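Local coordinates for protein MHC class I antigen (Anolis carolinensis, PDB 7CPO) that probably presents bound peptides at the cell surface to T cells, as a class I heavy chain paired with beta2-microglobulin, at residues L94-W99 with A118-D123. Numbering follows the deposited sequence.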
ATOM      1  N   LEU A  94       1.376 -24.138  -1.016  1.00 39.06           N
ATOM      2  CA  LEU A  94       1.934 -22.805  -0.851  1.00 43.18           C
ATOM      3  C   LEU A  94       1.131 -22.072   0.217  1.00 42.45           C
ATOM      4  O   LEU A  94      -0.102 -22.024   0.156  1.00 36.86           O
ATOM      5  CB  LEU A  94       1.918 -22.033  -2.170  1.00 41.15           C
ATOM      6  CG  LEU A  94       2.425 -20.588  -2.198  1.00 43.30           C
ATOM      7  CD1 LEU A  94       2.808 -20.261  -3.623  1.00 42.51           C
ATOM      8  CD2 LEU A  94       1.410 -19.548  -1.667  1.00 42.17           C
ATOM      9  N   HIS A  95       1.833 -21.488   1.180  1.00 39.35           N
ATOM     10  CA  HIS A  95       1.196 -20.861   2.323  1.00 33.13           C
ATOM     11  C   HIS A  95       1.868 -19.527   2.605  1.00 33.05           C
ATOM     12  O   HIS A  95       2.999 -19.278   2.180  1.00 28.81           O
ATOM     13  CB  HIS A  95       1.261 -21.777   3.544  1.00 31.38           C
ATOM     14  CG  HIS A  95       0.611 -23.102   3.321  1.00 36.82           C
ATOM     15  ND1 HIS A  95      -0.755 -23.243   3.182  1.00 41.19           N
ATOM     16  CD2 HIS A  95       1.135 -24.341   3.186  1.00 32.92           C
ATOM     17  CE1 HIS A  95      -1.041 -24.518   2.984  1.00 42.81           C
ATOM     18  NE2 HIS A  95       0.088 -25.204   2.983  1.00 43.39           N
ATOM     19  N   THR A  96       1.157 -18.673   3.338  1.00 23.16           N
ATOM     20  CA  THR A  96       1.595 -17.312   3.604  1.00 25.61           C
ATOM     21  C   THR A  96       1.529 -17.004   5.096  1.00 21.14           C
ATOM     22  O   THR A  96       0.573 -17.379   5.773  1.00 23.54           O
ATOM     23  CB  THR A  96       0.732 -16.317   2.838  1.00 22.48           C
ATOM     24  OG1 THR A  96       0.823 -16.617   1.448  1.00 32.80           O
ATOM     25  CG2 THR A  96       1.247 -14.901   3.037  1.00 32.56           C
ATOM     26  N   PHE A  97       2.539 -16.310   5.601  1.00 22.68           N
ATOM     27  CA  PHE A  97       2.508 -15.759   6.948  1.00 20.11           C
ATOM     28  C   PHE A  97       2.793 -14.263   6.887  1.00 20.53           C
ATOM     29  O   PHE A  97       3.763 -13.842   6.253  1.00 24.38           O
ATOM     30  CB  PHE A  97       3.516 -16.454   7.844  1.00 22.28           C
ATOM     31  CG  PHE A  97       3.256 -16.246   9.293  1.00 29.68           C
ATOM     32  CD1 PHE A  97       2.228 -16.928   9.925  1.00 28.59           C
ATOM     33  CD2 PHE A  97       4.021 -15.352  10.026  1.00 21.94           C
ATOM     34  CE1 PHE A  97       1.975 -16.731  11.286  1.00 26.85           C
ATOM     35  CE2 PHE A  97       3.776 -15.154  11.371  1.00 27.76           C
ATOM     36  CZ  PHE A  97       2.755 -15.846  12.005  1.00 23.00           C
ATOM     37  N   GLN A  98       1.944 -13.464   7.532  1.00 22.87           N
ATOM     38  CA  GLN A  98       2.045 -12.011   7.498  1.00 22.03           C
ATOM     39  C   GLN A  98       2.005 -11.457   8.915  1.00 21.38           C
ATOM     40  O   GLN A  98       1.337 -12.000   9.796  1.00 20.12           O
ATOM     41  CB  GLN A  98       0.914 -11.364   6.701  1.00 20.16           C
ATOM     42  CG  GLN A  98       0.991 -11.446   5.181  1.00 15.61           C
ATOM     43  CD  GLN A  98      -0.378 -11.155   4.554  1.00 25.84           C
ATOM     44  OE1 GLN A  98      -1.268 -12.007   4.575  1.00 16.21           O
ATOM     45  NE2 GLN A  98      -0.553  -9.940   4.012  1.00 19.24           N
ATOM     46  N   TRP A  99       2.723 -10.360   9.116  1.00 15.95           N
ATOM     47  CA  TRP A  99       2.846  -9.707  10.409  1.00 16.38           C
ATOM     48  C   TRP A  99       2.747  -8.214  10.162  1.00 19.00           C
ATOM     49  O   TRP A  99       3.499  -7.684   9.340  1.00 18.36           O
ATOM     50  CB  TRP A  99       4.185 -10.067  11.055  1.00 13.26           C
ATOM     51  CG  TRP A  99       4.548  -9.451  12.397  1.00 17.56           C
ATOM     52  CD1 TRP A  99       3.708  -9.083  13.415  1.00 14.79           C
ATOM     53  CD2 TRP A  99       5.882  -9.200  12.870  1.00 17.20           C
ATOM     54  NE1 TRP A  99       4.442  -8.601  14.490  1.00 14.79           N
ATOM     55  CE2 TRP A  99       5.775  -8.662  14.172  1.00 16.90           C
ATOM     56  CE3 TRP A  99       7.154  -9.365  12.308  1.00 15.94           C
ATOM     57  CZ2 TRP A  99       6.895  -8.287  14.917  1.00 15.55           C
ATOM     58  CZ3 TRP A  99       8.274  -8.992  13.057  1.00 16.67           C
ATOM     59  CH2 TRP A  99       8.132  -8.462  14.343  1.00 17.75           C
ATOM     60  N   ALA A 118      -1.296 -13.004  10.374  1.00 18.07           N
ATOM     61  CA  ALA A 118      -2.272 -13.695   9.537  1.00 22.47           C
ATOM     62  C   ALA A 118      -1.644 -14.910   8.867  1.00 34.22           C
ATOM     63  O   ALA A 118      -0.511 -14.841   8.362  1.00 26.45           O
ATOM     64  CB  ALA A 118      -2.832 -12.787   8.445  1.00 18.55           C
ATOM     65  N   TYR A 119      -2.397 -16.009   8.821  1.00 20.09           N
ATOM     66  CA  TYR A 119      -1.985 -17.199   8.083  1.00 23.60           C
ATOM     67  C   TYR A 119      -2.856 -17.363   6.846  1.00 23.26           C
ATOM     68  O   TYR A 119      -4.089 -17.350   6.944  1.00 35.16           O
ATOM     69  CB  TYR A 119      -2.078 -18.445   8.962  1.00 24.99           C
ATOM     70  CG  TYR A 119      -1.490 -19.683   8.333  1.00 32.13           C
ATOM     71  CD1 TYR A 119      -0.203 -19.670   7.807  1.00 26.38           C
ATOM     72  CD2 TYR A 119      -2.205 -20.875   8.298  1.00 27.76           C
ATOM     73  CE1 TYR A 119       0.349 -20.806   7.256  1.00 31.44           C
ATOM     74  CE2 TYR A 119      -1.664 -22.017   7.749  1.00 27.46           C
ATOM     75  CZ  TYR A 119      -0.389 -21.982   7.231  1.00 36.84           C
ATOM     76  OH  TYR A 119       0.159 -23.121   6.685  1.00 35.53           O
ATOM     77  N   ASP A 120      -2.221 -17.513   5.692  1.00 24.15           N
ATOM     78  CA  ASP A 120      -2.933 -17.642   4.419  1.00 26.46           C
ATOM     79  C   ASP A 120      -3.998 -16.560   4.249  1.00 30.10           C
ATOM     80  O   ASP A 120      -5.104 -16.826   3.767  1.00 28.26           O
ATOM     81  CB  ASP A 120      -3.567 -19.028   4.285  1.00 27.87           C
ATOM     82  CG  ASP A 120      -2.547 -20.115   4.123  1.00 28.83           C
ATOM     83  OD1 ASP A 120      -1.501 -19.836   3.510  1.00 35.22           O
ATOM     84  OD2 ASP A 120      -2.785 -21.246   4.598  1.00 38.69           O
ATOM     85  N   GLY A 121      -3.679 -15.336   4.676  1.00 25.62           N
ATOM     86  CA  GLY A 121      -4.548 -14.187   4.439  1.00 26.68           C
ATOM     87  C   GLY A 121      -5.736 -14.034   5.372  1.00 30.93           C
ATOM     88  O   GLY A 121      -6.542 -13.112   5.173  1.00 30.37           O
ATOM     89  N   ARG A 122      -5.878 -14.912   6.365  1.00 31.62           N
ATOM     90  CA  ARG A 122      -6.910 -14.866   7.391  1.00 27.22           C
ATOM     91  C   ARG A 122      -6.226 -14.628   8.729  1.00 31.49           C
ATOM     92  O   ARG A 122      -5.104 -15.100   8.952  1.00 29.90           O
ATOM     93  CB  ARG A 122      -7.688 -16.187   7.442  1.00 27.57           C
ATOM     94  CG  ARG A 122      -8.469 -16.489   6.174  1.00 59.90           C
ATOM     95  CD  ARG A 122      -9.165 -17.861   6.217  1.00 50.73           C
ATOM     96  NE  ARG A 122      -8.332 -18.928   6.781  1.00 64.52           N
ATOM     97  CZ  ARG A 122      -7.678 -19.838   6.055  1.00 76.13           C
ATOM     98  NH1 ARG A 122      -7.751 -19.806   4.727  1.00 66.33           N
ATOM     99  NH2 ARG A 122      -6.944 -20.782   6.650  1.00 61.64           N
ATOM    100  N   ASP A 123      -6.897 -13.889   9.615  1.00 30.09           N
ATOM    101  CA  ASP A 123      -6.345 -13.615  10.937  1.00 25.87           C
ATOM    102  C   ASP A 123      -5.893 -14.892  11.613  1.00 23.70           C
ATOM    103  O   ASP A 123      -6.573 -15.919  11.555  1.00 27.16           O
ATOM    104  CB  ASP A 123      -7.366 -12.929  11.843  1.00 27.86           C
ATOM    105  CG  ASP A 123      -7.789 -11.583  11.338  1.00 31.60           C
ATOM    106  OD1 ASP A 123      -7.065 -11.001  10.512  1.00 37.36           O
ATOM    107  OD2 ASP A 123      -8.820 -11.081  11.821  1.00 36.98           O
TER
HETATM  108  O   HOH W   1      -0.914 -14.286   5.482  1.00 22.37           O
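In the floor of the peptide-binding groove, the start of strand 96-105 pairs antiparallel with the end of strand 111-119, where the Asp-120 carboxylate accepts from His-95 and Thr-96. OD1 of Asp-120 takes the backbone N of Thr-96 at 2.9 Å, nearly in line with its C-O bond, while OD2 accepts from ND1 of His-95 at 3.2 Å on the syn side, with ring and carboxylate planes 39° apart. With CG anti to its own carbonyl carbon (chi1 -69°), the carboxylate turns toward the backbone at His-95 and Thr-96. Asp-120 N in turn donates to Thr-96 O at 2.8 Å, a nearly straight bond (173°), so three bonds tie this one residue across.

Asp-120 and Gly-121, both with positive phi, are the middle residues of a type I' turn linking strand 111-119 to strand 122-128. Further along, Gln-98 and Ala-118 form a hydrogen-bonded pair through both backbone bonds. Tyr-119 and Phe-97 share the face under helix 62-87, CD1 to CD1 at 4.2 Å, and Phe-97 also packs on the bound peptide. The Tyr-119 hydroxyl sits over one face of the His-95 imidazole, OH to CG 3.4 Å, and makes a weak hydrogen bond with Gln-90 NE2. On the face of Gln-98 and Ala-118, a water accepts from Gly-121 N and lies near Ala-118 O; its short approach to Gln-98 OE1 is doubtful. Gln-98 NE2 bonds to Trp-60 O of beta2-microglobulin, whose Trp-60 also packs on Ala-118.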